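PDB 4JGW: Ral guanine nucleotide dissociation stimulator-like 2 from Mus musculus, which probably acts as a guanine nucleotide exchange factor and, as a putative effector, associates with the GTP-bound forms of Rap1A and H-Ras in vitro. Local coordinates for residues L210-A215 with D446-L451; K255-V260 with V310-S315; T196-F201 with A288-K293; G266-G271 with G453-T458. All blocks are in the same frame, centred on the assembly; numbering follows the deposited sequence.

How the interactions relate
The four contacts show how a largely helical exchange-factor domain is held together by residues far apart in sequence. Their centres lie 13 to 17 Å from one another, all on the same side of the chain's centre, in the CDC25-homology part of the molecule. Segments from residues 196 to 315 meet one another in interactions 2 and 3; the late segments 446-451 and 453-458 return to this region in interactions 1 and 4. Helix 244-264 carries half of interaction 2 and leads into the strand of interaction 4. Direct touches link neighbours: Leu210 with Val256, Phe201 with Ile447, Ala259 with Leu454, and Thr196 with Gly266.

Interaction 1: L210-A215 with D446-L451; sequences LTLLDA and DIQQWL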
loop_
_atom_site.group_PDB
_atom_site.type_symbol
_atom_site.label_atom_id
_atom_site.label_comp_id
_atom_site.label_asym_id
_atom_site.label_seq_id
_atom_site.Cartn_x
_atom_site.Cartn_y
_atom_site.Cartn_z
ATOM N N LEU A 210 -3.980 14.751 -12.663
ATOM C CA LEU A 210 -4.592 13.703 -11.849
ATOM C C LEU A 210 -3.519 12.766 -11.289
ATOM O O LEU A 210 -3.603 12.337 -10.141
ATOM C CB LEU A 210 -5.629 12.909 -12.656
ATOM C CG LEU A 210 -6.946 13.583 -13.064
ATOM C CD1 LEU A 210 -7.790 12.623 -13.881
ATOM C CD2 LEU A 210 -7.734 14.079 -11.855
ATOM N N THR A 211 -2.508 12.476 -12.108
ATOM C CA THR A 211 -1.403 11.601 -11.719
ATOM C C THR A 211 -0.517 12.225 -10.635
ATOM O O THR A 211 -0.065 11.526 -9.728
ATOM C CB THR A 211 -0.562 11.172 -12.942
ATOM O OG1 THR A 211 -1.431 10.651 -13.953
ATOM C CG2 THR A 211 0.446 10.096 -12.562
ATOM N N LEU A 212 -0.293 13.537 -10.722
ATOM C CA LEU A 212 0.461 14.263 -9.697
ATOM C C LEU A 212 -0.178 14.113 -8.316
ATOM O O LEU A 212 0.517 13.869 -7.330
ATOM C CB LEU A 212 0.588 15.746 -10.062
ATOM C CG LEU A 212 1.581 16.598 -9.264
ATOM C CD1 LEU A 212 3.022 16.310 -9.680
ATOM C CD2 LEU A 212 1.268 18.073 -9.436
ATOM N N LEU A 213 -1.500 14.256 -8.257
ATOM C CA LEU A 213 -2.242 14.104 -7.008
ATOM C C LEU A 213 -2.248 12.650 -6.528
ATOM O O LEU A 213 -2.040 12.386 -5.341
ATOM C CB LEU A 213 -3.674 14.628 -7.158
ATOM C CG LEU A 213 -3.884 16.132 -7.380
ATOM C CD1 LEU A 213 -5.271 16.395 -7.945
ATOM C CD2 LEU A 213 -3.664 16.936 -6.100
ATOM N N ASP A 214 -2.480 11.719 -7.454
ATOM C CA ASP A 214 -2.481 10.288 -7.148
ATOM C C ASP A 214 -1.111 9.787 -6.693
ATOM O O ASP A 214 -1.023 8.988 -5.755
ATOM C CB ASP A 214 -2.947 9.468 -8.356
ATOM C CG ASP A 214 -4.422 9.646 -8.660
ATOM O OD1 ASP A 214 -5.219 9.884 -7.725
ATOM O OD2 ASP A 214 -4.787 9.541 -9.849
ATOM N N ALA A 215 -0.057 10.260 -7.360
ATOM C CA ALA A 215 1.313 9.822 -7.079
ATOM C C ALA A 215 1.771 10.185 -5.672
ATOM O O ALA A 215 2.291 9.329 -4.953
ATOM C CB ALA A 215 2.292 10.373 -8.120
ATOM N N ASP A 446 -4.028 26.157 -12.634
ATOM C CA ASP A 446 -5.422 26.338 -13.047
ATOM C C ASP A 446 -6.241 25.045 -13.142
ATOM O O ASP A 446 -7.435 25.054 -12.845
ATOM C CB ASP A 446 -5.517 27.159 -14.337
ATOM C CG ASP A 446 -5.241 28.637 -14.102
ATOM O OD1 ASP A 446 -4.054 29.021 -14.024
ATOM O OD2 ASP A 446 -6.214 29.415 -13.996
ATOM N N ILE A 447 -5.609 23.945 -13.548
ATOM C CA ILE A 447 -6.273 22.636 -13.513
ATOM C C ILE A 447 -6.505 22.215 -12.060
ATOM O O ILE A 447 -7.575 21.707 -11.717
ATOM C CB ILE A 447 -5.490 21.535 -14.279
ATOM C CG1 ILE A 447 -5.328 21.916 -15.752
ATOM C CG2 ILE A 447 -6.202 20.179 -14.162
ATOM C CD1 ILE A 447 -4.413 21.002 -16.544
ATOM N N GLN A 448 -5.502 22.453 -11.215
ATOM C CA GLN A 448 -5.598 22.157 -9.784
ATOM C C GLN A 448 -6.722 22.946 -9.111
ATOM O O GLN A 448 -7.477 22.390 -8.313
ATOM C CB GLN A 448 -4.261 22.409 -9.074
ATOM C CG GLN A 448 -3.159 21.396 -9.402
ATOM C CD GLN A 448 -3.446 19.988 -8.888
ATOM O OE1 GLN A 448 -4.189 19.795 -7.923
ATOM N NE2 GLN A 448 -2.844 18.998 -9.533
ATOM N N GLN A 449 -6.831 24.233 -9.448
ATOM C CA GLN A 449 -7.888 25.095 -8.912
ATOM C C GLN A 449 -9.281 24.615 -9.333
ATOM O O GLN A 449 -10.222 24.660 -8.537
ATOM C CB GLN A 449 -7.669 26.557 -9.325
ATOM C CG GLN A 449 -8.580 27.555 -8.606
ATOM C CD GLN A 449 -8.195 29.007 -8.847
ATOM O OE1 GLN A 449 -7.848 29.399 -9.964
ATOM N NE2 GLN A 449 -8.264 29.817 -7.794
ATOM N N TRP A 450 -9.401 24.155 -10.578
ATOM C CA TRP A 450 -10.651 23.586 -11.082
ATOM C C TRP A 450 -11.027 22.300 -10.340
ATOM O O TRP A 450 -12.185 22.118 -9.954
ATOM C CB TRP A 450 -10.568 23.338 -12.593
ATOM C CG TRP A 450 -11.728 22.548 -13.140
ATOM C CD1 TRP A 450 -12.996 22.999 -13.365
ATOM C CD2 TRP A 450 -11.720 21.165 -13.527
ATOM N NE1 TRP A 450 -13.780 21.987 -13.866
ATOM C CE2 TRP A 450 -13.023 20.850 -13.974
ATOM C CE3 TRP A 450 -10.739 20.163 -13.534
ATOM C CZ2 TRP A 450 -13.372 19.574 -14.429
ATOM C CZ3 TRP A 450 -11.087 18.893 -13.988
ATOM C CH2 TRP A 450 -12.393 18.612 -14.428
ATOM N N LEU A 451 -10.044 21.422 -10.140
ATOM C CA LEU A 451 -10.240 20.169 -9.405
ATOM C C LEU A 451 -10.679 20.396 -7.957
ATOM O O LEU A 451 -11.482 19.632 -7.422
ATOM C CB LEU A 451 -8.966 19.317 -9.441
ATOM C CG LEU A 451 -8.634 18.594 -10.749
ATOM C CD1 LEU A 451 -7.162 18.222 -10.794
ATOM C CD2 LEU A 451 -9.511 17.360 -10.940
#
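Leu213 and Gln448 meet tip to tip where helix 203-219 crosses helix 445-453, a helix-helix packing of the mainly helical CDC25-homology domain. The axes of the two short segments approach to 11.5 Å at a crossing angle of -69°, a separation bridged by long side chains. The Gln448 chain bends at chi2 (-67°), which turns CD aside, and its carboxamide comes up to the end of Leu213 with OE1 3.4 Å from Leu213 CD2. The amide nitrogen is not left to carbon alone: NE2 donates to Gln209 OE1 on the same helix as Leu213, so the polar group has a partner while its other atoms rest on methyls. Leu451 works differently, giving one branch to each of two leucines. Its CD1 lies 3.9 Å from Leu213 CD1, the two side chains sliding past each other in opposite directions. Against Leu210 it crosses at about a right angle, and there the contact is between a single pair of methyls. Leu210 also touches Val256 of helix 244-264, which ties the pair to a third helix. At that right-angled crossing Leu210 CD2 stands 3.8 Å from Leu451 CD2.

Interaction 2: K255-V260 with V310-S315; sequences KVAGAV and VYAVVS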
loop_
_atom_site.group_PDB
_atom_site.type_symbol
_atom_site.label_atom_id
_atom_site.label_comp_id
_atom_site.label_asym_id
_atom_site.label_seq_id
_atom_site.Cartn_x
_atom_site.Cartn_y
_atom_site.Cartn_z
ATOM N N LYS A 255 -13.162 11.109 -5.600
ATOM C CA LYS A 255 -13.318 12.472 -6.119
ATOM C C LYS A 255 -13.199 12.512 -7.641
ATOM O O LYS A 255 -13.951 13.227 -8.310
ATOM C CB LYS A 255 -12.292 13.425 -5.494
ATOM C CG LYS A 255 -12.630 13.887 -4.087
ATOM C CD LYS A 255 -11.650 14.954 -3.606
ATOM C CE LYS A 255 -11.765 15.167 -2.100
ATOM N NZ LYS A 255 -10.782 16.169 -1.592
ATOM N N VAL A 256 -12.252 11.742 -8.176
ATOM C CA VAL A 256 -12.038 11.654 -9.621
ATOM C C VAL A 256 -13.240 10.983 -10.292
ATOM O O VAL A 256 -13.772 11.498 -11.280
ATOM C CB VAL A 256 -10.716 10.911 -9.963
ATOM C CG1 VAL A 256 -10.563 10.721 -11.470
ATOM C CG2 VAL A 256 -9.519 11.668 -9.404
ATOM N N ALA A 257 -13.665 9.848 -9.738
ATOM C CA ALA A 257 -14.849 9.130 -10.215
ATOM C C ALA A 257 -16.104 9.992 -10.105
ATOM O O ALA A 257 -16.965 9.960 -10.987
ATOM C CB ALA A 257 -15.031 7.825 -9.446
ATOM N N GLY A 258 -16.191 10.756 -9.019
ATOM C CA GLY A 258 -17.290 11.692 -8.801
ATOM C C GLY A 258 -17.300 12.814 -9.823
ATOM O O GLY A 258 -18.358 13.191 -10.327
ATOM N N ALA A 259 -16.115 13.338 -10.132
ATOM C CA ALA A 259 -15.962 14.397 -11.131
ATOM C C ALA A 259 -16.466 13.968 -12.508
ATOM O O ALA A 259 -17.109 14.755 -13.207
ATOM C CB ALA A 259 -14.516 14.850 -11.212
ATOM N N VAL A 260 -16.179 12.720 -12.884
ATOM C CA VAL A 260 -16.608 12.167 -14.172
ATOM C C VAL A 260 -18.132 12.072 -14.244
ATOM O O VAL A 260 -18.743 12.560 -15.196
ATOM C CB VAL A 260 -15.977 10.774 -14.455
ATOM C CG1 VAL A 260 -16.436 10.238 -15.804
ATOM C CG2 VAL A 260 -14.459 10.845 -14.413
ATOM N N VAL A 310 -7.253 5.653 -14.161
ATOM C CA VAL A 310 -7.853 4.863 -15.243
ATOM C C VAL A 310 -9.102 4.160 -14.724
ATOM O O VAL A 310 -10.166 4.247 -15.337
ATOM C CB VAL A 310 -6.873 3.821 -15.848
ATOM C CG1 VAL A 310 -7.612 2.825 -16.742
ATOM C CG2 VAL A 310 -5.799 4.513 -16.645
ATOM N N TYR A 311 -8.967 3.486 -13.582
ATOM C CA TYR A 311 -10.087 2.775 -12.978
ATOM C C TYR A 311 -11.149 3.719 -12.433
ATOM O O TYR A 311 -12.336 3.416 -12.507
ATOM C CB TYR A 311 -9.624 1.808 -11.885
ATOM C CG TYR A 311 -10.727 0.875 -11.426
ATOM C CD1 TYR A 311 -11.214 -0.127 -12.265
ATOM C CD2 TYR A 311 -11.294 1.004 -10.165
ATOM C CE1 TYR A 311 -12.232 -0.984 -11.851
ATOM C CE2 TYR A 311 -12.313 0.152 -9.739
ATOM C CZ TYR A 311 -12.774 -0.837 -10.587
ATOM O OH TYR A 311 -13.779 -1.678 -10.171
ATOM N N ALA A 312 -10.718 4.857 -11.889
ATOM C CA ALA A 312 -11.642 5.865 -11.377
ATOM C C ALA A 312 -12.582 6.349 -12.476
ATOM O O ALA A 312 -13.794 6.418 -12.275
ATOM C CB ALA A 312 -10.881 7.031 -10.767
ATOM N N VAL A 313 -12.015 6.654 -13.640
ATOM C CA VAL A 313 -12.783 7.164 -14.772
ATOM C C VAL A 313 -13.626 6.063 -15.417
ATOM O O VAL A 313 -14.810 6.264 -15.679
ATOM C CB VAL A 313 -11.868 7.853 -15.823
ATOM C CG1 VAL A 313 -12.668 8.288 -17.041
ATOM C CG2 VAL A 313 -11.162 9.057 -15.207
ATOM N N VAL A 314 -13.016 4.903 -15.658
ATOM C CA VAL A 314 -13.706 3.792 -16.317
ATOM C C VAL A 314 -14.879 3.243 -15.485
ATOM O O VAL A 314 -15.932 2.927 -16.041
ATOM C CB VAL A 314 -12.719 2.668 -16.764
ATOM C CG1 VAL A 314 -12.398 1.709 -15.623
ATOM C CG2 VAL A 314 -13.275 1.903 -17.953
ATOM N N SER A 315 -14.703 3.156 -14.164
ATOM C CA SER A 315 -15.766 2.671 -13.281
ATOM C C SER A 315 -16.901 3.685 -13.176
ATOM O O SER A 315 -18.070 3.309 -13.063
ATOM C CB SER A 315 -15.226 2.319 -11.892
ATOM O OG SER A 315 -14.756 3.468 -11.208
#
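Ala257 and Ala312 mark the place where helices 244-264 and 307-318 come close, with Ala257 CA only 4.7 Å from Ala312 CA. The axes of segments 255-260 and 310-315 approach to 8.0 Å and run at 35° to each other, a spacing that small side chains allow. The buried flank is made of valines. Val256 CG1 sits 3.8 Å from Ala312 CB and also reaches Val313 CG2, the two valines crossing obliquely. One turn further on, Val260 and Val313 cross at about a right angle, with Val260 CG2 3.8 Å from Val313 CG2. In Val260, CG1 is anti to the backbone N (chi1 -180°), and it is the other branch, CG2, that faces the opposite helix. Helix 284-303 covers this side, Trp294 lying against Val260 and Ala298 against Val313.

The other flank is more open to solvent and leaner in contacts. Ala257 and Ser315 are partly exposed here, and Ser315 turns back on its own helix: OG donates to Tyr311 O over 2.7 Å, joining the backbone N of Ser315 on that carbonyl. Between the flanks, Ala257 CB rests 3.4 Å from Ala312 O, and Ala257 CA makes a bent CA-H...O contact with the same oxygen (3.6 Å, 126° at the hydrogen). Ala257 touches Ala316 as well. Alanines four residues apart on one helix, a close backbone approach and a CA-H...O contact are features of small-xxx-small helix packing, used here inside the CDC25-homology domain.

Interaction 3: T196-F201 with A288-K293; sequences TDVLVF and ARLLEK
Lys293 spans the gap to Phe201, its NZ donating to Phe201 O at 2.6 Å. The route is set by two torsions: CG is anti to the backbone N (chi1 -174°), and a bend at chi2 (66°) turns CD before the chain runs on extended. The ammonium group meets the oxygen in the carbonyl plane, at a C=O...N angle of 159°. On the way the chain passes the backbone of the turn, with Lys293 CE 3.3 Å from Val198 O; the nearby carbonyl oxygens would probably favour the positive charge. Val198 and the lysine slide past each other in opposite directions.

The partner of the helix is a run of chain that includes 3-10 residues 196-199, leads toward helix 203-219 and docks on helix 284-303 of the CDC25-homology domain. The apolar half of the docking centres on one methyl, CD2 of Leu290. Val198 holds CG1 in the crowded position between its backbone N and carbonyl carbon, and this branch lies 3.7 Å from Leu290 CD2. Leu199 crosses Leu290 at about a right angle, its CG 3.8 Å from that same CD2. Thr196 adds its backbone, with CA 3.9 Å from Leu290 CD2, while its OG1 bonds to Asp194. One branch of Leu199 lies on the helix surface: Leu199 CD2 is 3.7 Å from Arg289 O and 3.8 Å from Lys293 CB. Beyond the leucine, Arg289 NH1 and Glu292 OE1 form a salt bridge by charge alone, the oxygen well out of the guanidinium plane; Glu292 OE2 stands over the centre of one guanidinium face and accepts from Thr333 N.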
loop_
_atom_site.group_PDB
_atom_site.type_symbol
_atom_site.label_atom_id
_atom_site.label_comp_id
_atom_site.label_asym_id
_atom_site.label_seq_id
_atom_site.Cartn_x
_atom_site.Cartn_y
_atom_site.Cartn_z
ATOM N N THR A 196 -18.318 20.705 -16.233
ATOM C CA THR A 196 -18.185 20.564 -17.688
ATOM C C THR A 196 -16.952 21.286 -18.260
ATOM O O THR A 196 -16.658 21.166 -19.450
ATOM C CB THR A 196 -19.468 21.017 -18.448
ATOM O OG1 THR A 196 -19.590 22.444 -18.407
ATOM C CG2 THR A 196 -20.722 20.381 -17.849
ATOM N N ASP A 197 -16.236 22.023 -17.410
ATOM C CA ASP A 197 -15.009 22.720 -17.812
ATOM C C ASP A 197 -13.819 21.788 -18.042
ATOM O O ASP A 197 -12.728 22.243 -18.387
ATOM C CB ASP A 197 -14.632 23.808 -16.800
ATOM C CG ASP A 197 -15.315 25.139 -17.079
ATOM O OD1 ASP A 197 -15.934 25.299 -18.154
ATOM O OD2 ASP A 197 -15.220 26.036 -16.215
ATOM N N VAL A 198 -14.034 20.487 -17.845
ATOM C CA VAL A 198 -13.045 19.468 -18.208
ATOM C C VAL A 198 -12.656 19.614 -19.688
ATOM O O VAL A 198 -11.530 19.297 -20.077
ATOM C CB VAL A 198 -13.552 18.027 -17.889
ATOM C CG1 VAL A 198 -14.789 17.671 -18.710
ATOM C CG2 VAL A 198 -12.448 16.994 -18.096
ATOM N N LEU A 199 -13.596 20.126 -20.484
ATOM C CA LEU A 199 -13.411 20.358 -21.919
ATOM C C LEU A 199 -12.409 21.470 -22.226
ATOM O O LEU A 199 -11.807 21.486 -23.297
ATOM C CB LEU A 199 -14.758 20.691 -22.577
ATOM C CG LEU A 199 -15.867 19.632 -22.601
ATOM C CD1 LEU A 199 -17.181 20.252 -23.048
ATOM C CD2 LEU A 199 -15.504 18.443 -23.492
ATOM N N VAL A 200 -12.242 22.392 -21.279
ATOM C CA VAL A 200 -11.388 23.575 -21.440
ATOM C C VAL A 200 -9.884 23.259 -21.389
ATOM O O VAL A 200 -9.065 24.006 -21.935
ATOM C CB VAL A 200 -11.772 24.675 -20.402
ATOM C CG1 VAL A 200 -10.692 25.743 -20.271
ATOM C CG2 VAL A 200 -13.107 25.313 -20.777
ATOM N N PHE A 201 -9.529 22.153 -20.740
ATOM C CA PHE A 201 -8.129 21.740 -20.627
ATOM C C PHE A 201 -7.812 20.592 -21.577
ATOM O O PHE A 201 -8.701 19.842 -21.971
ATOM C CB PHE A 201 -7.801 21.327 -19.191
ATOM C CG PHE A 201 -8.204 22.340 -18.155
ATOM C CD1 PHE A 201 -9.319 22.120 -17.351
ATOM C CD2 PHE A 201 -7.468 23.509 -17.979
ATOM C CE1 PHE A 201 -9.698 23.049 -16.389
ATOM C CE2 PHE A 201 -7.835 24.445 -17.018
ATOM C CZ PHE A 201 -8.955 24.217 -16.221
ATOM N N ALA A 288 -22.075 13.678 -25.292
ATOM C CA ALA A 288 -21.144 12.717 -25.884
ATOM C C ALA A 288 -19.721 13.266 -25.925
ATOM O O ALA A 288 -18.759 12.514 -25.761
ATOM C CB ALA A 288 -21.598 12.325 -27.277
ATOM N N ARG A 289 -19.597 14.575 -26.137
ATOM C CA ARG A 289 -18.295 15.244 -26.157
ATOM C C ARG A 289 -17.605 15.172 -24.794
ATOM O O ARG A 289 -16.381 15.063 -24.717
ATOM C CB ARG A 289 -18.439 16.699 -26.622
ATOM C CG ARG A 289 -18.977 16.847 -28.048
ATOM C CD ARG A 289 -18.028 16.230 -29.073
ATOM N NE ARG A 289 -18.740 15.552 -30.160
ATOM C CZ ARG A 289 -18.146 14.932 -31.182
ATOM N NH1 ARG A 289 -16.822 14.893 -31.273
ATOM N NH2 ARG A 289 -18.880 14.347 -32.120
ATOM N N LEU A 290 -18.406 15.224 -23.731
ATOM C CA LEU A 290 -17.914 15.045 -22.369
ATOM C C LEU A 290 -17.493 13.596 -22.115
ATOM O O LEU A 290 -16.456 13.353 -21.498
ATOM C CB LEU A 290 -18.964 15.498 -21.352
ATOM C CG LEU A 290 -19.160 17.014 -21.225
ATOM C CD1 LEU A 290 -20.571 17.344 -20.770
ATOM C CD2 LEU A 290 -18.132 17.635 -20.289
ATOM N N LEU A 291 -18.291 12.648 -22.602
ATOM C CA LEU A 291 -17.944 11.226 -22.524
ATOM C C LEU A 291 -16.631 10.947 -23.255
ATOM O O LEU A 291 -15.733 10.309 -22.704
ATOM C CB LEU A 291 -19.062 10.350 -23.102
ATOM C CG LEU A 291 -20.387 10.216 -22.344
ATOM C CD1 LEU A 291 -21.438 9.576 -23.241
ATOM C CD2 LEU A 291 -20.225 9.417 -21.058
ATOM N N GLU A 292 -16.534 11.444 -24.489
ATOM C CA GLU A 292 -15.328 11.324 -25.312
ATOM C C GLU A 292 -14.110 11.944 -24.626
ATOM O O GLU A 292 -13.009 11.394 -24.688
ATOM C CB GLU A 292 -15.548 11.976 -26.683
ATOM C CG GLU A 292 -16.468 11.187 -27.620
ATOM C CD GLU A 292 -17.122 12.049 -28.699
ATOM O OE1 GLU A 292 -16.703 13.213 -28.894
ATOM O OE2 GLU A 292 -18.063 11.556 -29.358
ATOM N N LYS A 293 -14.321 13.083 -23.968
ATOM C CA LYS A 293 -13.257 13.778 -23.250
ATOM C C LYS A 293 -12.688 12.944 -22.100
ATOM O O LYS A 293 -11.469 12.808 -21.973
ATOM C CB LYS A 293 -13.750 15.132 -22.728
ATOM C CG LYS A 293 -12.667 15.997 -22.089
ATOM C CD LYS A 293 -11.636 16.437 -23.118
ATOM C CE LYS A 293 -10.591 17.330 -22.497
ATOM N NZ LYS A 293 -9.987 18.229 -23.515
#

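Interaction 4: G266-G271 with G453-T458; sequences GATSIG and GLQPLT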
loop_
_atom_site.group_PDB
_atom_site.type_symbol
_atom_site.label_atom_id
_atom_site.label_comp_id
_atom_site.label_asym_id
_atom_site.label_seq_id
_atom_site.Cartn_x
_atom_site.Cartn_y
_atom_site.Cartn_z
ATOM N N GLY A 266 -23.570 16.968 -16.150
ATOM C CA GLY A 266 -23.593 18.432 -16.162
ATOM C C GLY A 266 -24.193 19.025 -14.902
ATOM O O GLY A 266 -24.796 20.100 -14.936
ATOM N N ALA A 267 -24.016 18.317 -13.789
ATOM C CA ALA A 267 -24.651 18.671 -12.527
ATOM C C ALA A 267 -23.647 19.103 -11.461
ATOM O O ALA A 267 -22.497 18.660 -11.456
ATOM C CB ALA A 267 -25.499 17.512 -12.023
ATOM N N THR A 268 -24.099 19.969 -10.560
ATOM C CA THR A 268 -23.284 20.444 -9.450
ATOM C C THR A 268 -24.018 20.198 -8.135
ATOM O O THR A 268 -25.152 20.650 -7.950
ATOM C CB THR A 268 -22.941 21.941 -9.607
ATOM O OG1 THR A 268 -22.311 22.155 -10.877
ATOM C CG2 THR A 268 -22.007 22.406 -8.499
ATOM N N SER A 269 -23.368 19.463 -7.234
ATOM C CA SER A 269 -23.931 19.164 -5.920
ATOM C C SER A 269 -23.808 20.383 -5.013
ATOM O O SER A 269 -22.710 20.735 -4.579
ATOM C CB SER A 269 -23.231 17.950 -5.299
ATOM O OG SER A 269 -23.882 17.524 -4.114
ATOM N N ILE A 270 -24.940 21.031 -4.746
ATOM C CA ILE A 270 -24.973 22.244 -3.924
ATOM C C ILE A 270 -25.354 21.955 -2.469
ATOM O O ILE A 270 -25.019 22.725 -1.566
ATOM C CB ILE A 270 -25.913 23.335 -4.516
ATOM C CG1 ILE A 270 -27.335 22.790 -4.721
ATOM C CG2 ILE A 270 -25.333 23.893 -5.819
ATOM C CD1 ILE A 270 -28.421 23.858 -4.715
ATOM N N GLY A 271 -26.055 20.844 -2.257
ATOM C CA GLY A 271 -26.459 20.415 -0.922
ATOM C C GLY A 271 -25.977 19.012 -0.621
ATOM O O GLY A 271 -25.019 18.534 -1.232
ATOM N N GLY A 453 -12.375 23.053 -6.877
ATOM C CA GLY A 453 -13.703 23.669 -6.871
ATOM C C GLY A 453 -14.836 22.708 -7.188
ATOM O O GLY A 453 -16.012 23.059 -7.059
ATOM N N LEU A 454 -14.475 21.497 -7.609
ATOM C CA LEU A 454 -15.439 20.457 -7.961
ATOM C C LEU A 454 -16.225 19.960 -6.753
ATOM O O LEU A 454 -15.648 19.613 -5.721
ATOM C CB LEU A 454 -14.727 19.285 -8.649
ATOM C CG LEU A 454 -14.750 19.135 -10.177
ATOM C CD1 LEU A 454 -14.953 20.450 -10.927
ATOM C CD2 LEU A 454 -13.481 18.442 -10.649
ATOM N N GLN A 455 -17.547 19.938 -6.896
ATOM C CA GLN A 455 -18.441 19.427 -5.862
ATOM C C GLN A 455 -19.207 18.222 -6.411
ATOM O O GLN A 455 -20.281 18.378 -7.000
ATOM C CB GLN A 455 -19.390 20.525 -5.367
ATOM C CG GLN A 455 -18.686 21.649 -4.600
ATOM C CD GLN A 455 -19.577 22.855 -4.318
ATOM O OE1 GLN A 455 -19.092 23.906 -3.898
ATOM N NE2 GLN A 455 -20.879 22.710 -4.550
ATOM N N PRO A 456 -18.643 17.014 -6.224
ATOM C CA PRO A 456 -19.159 15.774 -6.809
ATOM C C PRO A 456 -20.528 15.370 -6.267
ATOM O O PRO A 456 -20.842 15.633 -5.105
ATOM C CB PRO A 456 -18.105 14.737 -6.411
ATOM C CG PRO A 456 -17.484 15.286 -5.177
ATOM C CD PRO A 456 -17.465 16.767 -5.371
ATOM N N LEU A 457 -21.326 14.734 -7.119
ATOM C CA LEU A 457 -22.658 14.269 -6.746
ATOM C C LEU A 457 -22.585 12.987 -5.927
ATOM O O LEU A 457 -21.688 12.160 -6.122
ATOM C CB LEU A 457 -23.513 14.018 -7.994
ATOM C CG LEU A 457 -23.540 15.048 -9.127
ATOM C CD1 LEU A 457 -24.243 14.459 -10.337
ATOM C CD2 LEU A 457 -24.199 16.349 -8.696
ATOM N N THR A 458 -23.539 12.831 -5.013
ATOM C CA THR A 458 -23.698 11.591 -4.259
ATOM C C THR A 458 -24.325 10.533 -5.166
ATOM O O THR A 458 -24.839 10.856 -6.241
ATOM C CB THR A 458 -24.590 11.788 -3.015
ATOM O OG1 THR A 458 -25.924 12.106 -3.427
ATOM C CG2 THR A 458 -24.050 12.907 -2.123
#
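The flat peptide group joining Thr268 to Ser269 has a methyl of Leu457 over one face, Leu457 CD2 standing 3.5 Å from Ser269 N and almost straight above it. The second flat group is the carboxamide of Gln455, whose NE2 meets Ser269 O while lying close to Thr268 CG2; the oxygen is displaced 18° from the amide plane. These groups join the short strand 267-269, half of a two-stranded antiparallel sheet with strand 277-279, to the connection between helices 445-453 and 459-469.

Gln455 grips both polar backbone atoms of Ser269. Its own carbonyl accepts from Ser269 N in a long bond of 3.3 Å, at 155° along N-H...O. Its extended side chain returns to give the second, Gln455 NE2 to Ser269 O at 2.7 Å, shorter but more bent (137°). Backbone and side chain of one residue thus hold both the N-H and the carbonyl of Ser269, while Thr268 bonds through its backbone to Thr278 of the partner strand.

Ser269 also sets CB 3.3 Å from Pro456 O. Thr458 is the N-cap of helix 459-469, its side chain capping a backbone N there, and Gln461 OE1 of that helix bonds to both Thr458 N and Ser269 OG. At the other end, Gly266, with positive phi, is the C-prime residue of a Schellman motif closing helix 244-264. Just beyond it Ala267 CB meets both Leu457 methyls, the nearer being Leu457 CD1 at 3.7 Å.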